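Local coordinates for tubulin binding cofactor C (Leishmania major, PDB 5AJ8), which belongs to the TBCC family of chaperones and, in its C-terminal domain seen here, probably takes part in the cofactor pathway that folds and assembles tubulin, at residues V139-W144 against R148-W153. The protein carries 1 engineered substitution. Residues are numbered along the deposited sequence; the frame is centred on the assembly and turned at random.
Sequences VDDFQW and RASPHW
The hydroxyl OG of S150 is gripped twice: it donates to D141 OD2 at 2.6 Å and accepts from the backbone N of H152 at 3.0 Å, closing an ST turn. The setting is the last loop of a parallel beta-helix, the fold of the TBCC domain, between 140-141 and 153-155, each an outermost strand of one of its two parallel sheets. Serine suits the place because its short side chain can donate to a carboxylate and accept from its own chain; D141 OD2 receives it on its anti lone pair and also lies at the edge of the H152 ring, whose ND1 is hydrogen-bonded to D89 OD1. A type I turn from D141 to W144 starts the loop, and W144, with CG anti to its N (chi1 -174°), lays its indole against S150 and P151. S150 CA sits over its five-membered ring and P151 CD over its six-membered ring, CH-pi contacts that suit a broad indole. W144 NE1 donates in the ring plane to R148 O at 2.9 Å. At the sheet end of the loop, V139 CB lies over the six-membered ring of W153, and a water accepts from W153 NE1 and D141 N while donating to V139 O at 3.0 Å.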
# COMPACT_ATOMS: atom_id res chain seq x y z
N VAL A 139 6.01 7.03 10.19
CA VAL A 139 5.09 7.72 9.29
C VAL A 139 5.28 9.21 9.52
O VAL A 139 5.52 9.64 10.65
CB VAL A 139 3.63 7.28 9.54
CG1 VAL A 139 2.64 8.16 8.78
CG2 VAL A 139 3.46 5.81 9.16
N ASP A 140 5.21 9.98 8.45
CA ASP A 140 5.53 11.41 8.46
C ASP A 140 4.24 12.19 8.37
O ASP A 140 3.77 12.51 7.29
CB ASP A 140 6.47 11.72 7.28
CG ASP A 140 6.87 13.21 7.16
OD1 ASP A 140 6.57 14.03 8.06
OD2 ASP A 140 7.55 13.53 6.14
N ASP A 141 3.66 12.49 9.53
CA ASP A 141 2.43 13.25 9.59
C ASP A 141 2.91 14.70 9.77
O ASP A 141 2.88 15.25 10.85
CB ASP A 141 1.58 12.76 10.75
CG ASP A 141 0.26 13.50 10.88
OD1 ASP A 141 -0.06 14.34 10.00
OD2 ASP A 141 -0.46 13.22 11.86
N PHE A 142 3.37 15.27 8.66
CA PHE A 142 4.19 16.50 8.69
C PHE A 142 3.45 17.75 9.16
O PHE A 142 4.08 18.66 9.67
CB PHE A 142 4.84 16.75 7.33
CG PHE A 142 3.88 17.19 6.25
CD1 PHE A 142 3.21 16.26 5.48
CD2 PHE A 142 3.70 18.54 5.99
CE1 PHE A 142 2.34 16.67 4.48
CE2 PHE A 142 2.82 18.95 5.01
CZ PHE A 142 2.14 18.02 4.25
N GLN A 143 2.12 17.80 9.05
CA GLN A 143 1.37 18.94 9.59
C GLN A 143 1.17 18.86 11.10
O GLN A 143 0.82 19.86 11.72
CB GLN A 143 0.02 19.09 8.89
CG GLN A 143 0.19 19.34 7.40
CD GLN A 143 -1.11 19.63 6.69
OE1 GLN A 143 -2.16 19.10 7.05
NE2 GLN A 143 -1.04 20.47 5.67
N TRP A 144 1.40 17.69 11.70
CA TRP A 144 1.36 17.58 13.15
C TRP A 144 2.68 18.09 13.73
O TRP A 144 3.68 17.38 13.77
CB TRP A 144 1.10 16.15 13.60
CG TRP A 144 0.92 16.04 15.07
CD1 TRP A 144 1.87 15.75 16.00
CD2 TRP A 144 -0.30 16.22 15.79
NE1 TRP A 144 1.32 15.73 17.25
CE2 TRP A 144 -0.01 16.02 17.15
CE3 TRP A 144 -1.61 16.52 15.42
CZ2 TRP A 144 -0.99 16.13 18.15
CZ3 TRP A 144 -2.59 16.61 16.42
CH2 TRP A 144 -2.26 16.42 17.76
N ARG A 148 4.07 16.17 21.13
CA ARG A 148 3.69 14.78 21.34
C ARG A 148 3.52 14.00 20.02
O ARG A 148 3.31 14.60 18.97
CB ARG A 148 2.43 14.67 22.24
CG ARG A 148 1.13 15.27 21.72
CD ARG A 148 0.14 14.23 21.21
NE ARG A 148 -0.59 13.41 22.19
CZ ARG A 148 -1.00 12.15 21.99
NH1 ARG A 148 -0.73 11.49 20.86
NH2 ARG A 148 -1.67 11.52 22.95
N ALA A 149 3.65 12.68 20.09
CA ALA A 149 3.35 11.79 18.97
C ALA A 149 2.00 12.15 18.32
O ALA A 149 1.05 12.54 19.03
CB ALA A 149 3.34 10.35 19.44
N SER A 150 1.93 12.03 16.99
CA SER A 150 0.66 12.22 16.29
C SER A 150 -0.34 11.18 16.76
O SER A 150 0.02 10.01 16.92
CB SER A 150 0.84 12.07 14.81
OG SER A 150 -0.42 11.99 14.18
N PRO A 151 -1.60 11.58 17.00
CA PRO A 151 -2.63 10.62 17.33
C PRO A 151 -3.28 10.01 16.09
O PRO A 151 -4.21 9.23 16.24
CB PRO A 151 -3.67 11.47 18.05
CG PRO A 151 -3.60 12.76 17.33
CD PRO A 151 -2.15 12.95 16.96
N HIS A 152 -2.85 10.43 14.90
CA HIS A 152 -3.55 10.07 13.64
C HIS A 152 -3.15 8.76 12.98
O HIS A 152 -3.83 8.33 12.03
CB HIS A 152 -3.33 11.16 12.60
CG HIS A 152 -3.87 12.48 13.00
ND1 HIS A 152 -5.15 12.63 13.51
CD2 HIS A 152 -3.34 13.72 12.97
CE1 HIS A 152 -5.37 13.90 13.77
NE2 HIS A 152 -4.28 14.59 13.45
N TRP A 153 -2.05 8.18 13.47
CA TRP A 153 -1.57 6.90 12.99
C TRP A 153 -0.93 6.07 14.11
O TRP A 153 -0.52 6.58 15.13
CB TRP A 153 -0.58 7.11 11.84
CG TRP A 153 0.73 7.69 12.26
CD1 TRP A 153 1.04 9.00 12.36
CD2 TRP A 153 1.89 6.97 12.66
NE1 TRP A 153 2.34 9.16 12.80
CE2 TRP A 153 2.89 7.92 12.98
CE3 TRP A 153 2.20 5.61 12.77
CZ2 TRP A 153 4.16 7.56 13.41
CZ3 TRP A 153 3.48 5.24 13.16
CH2 TRP A 153 4.45 6.22 13.48
O HOH W 1 4.27 11.61 12.55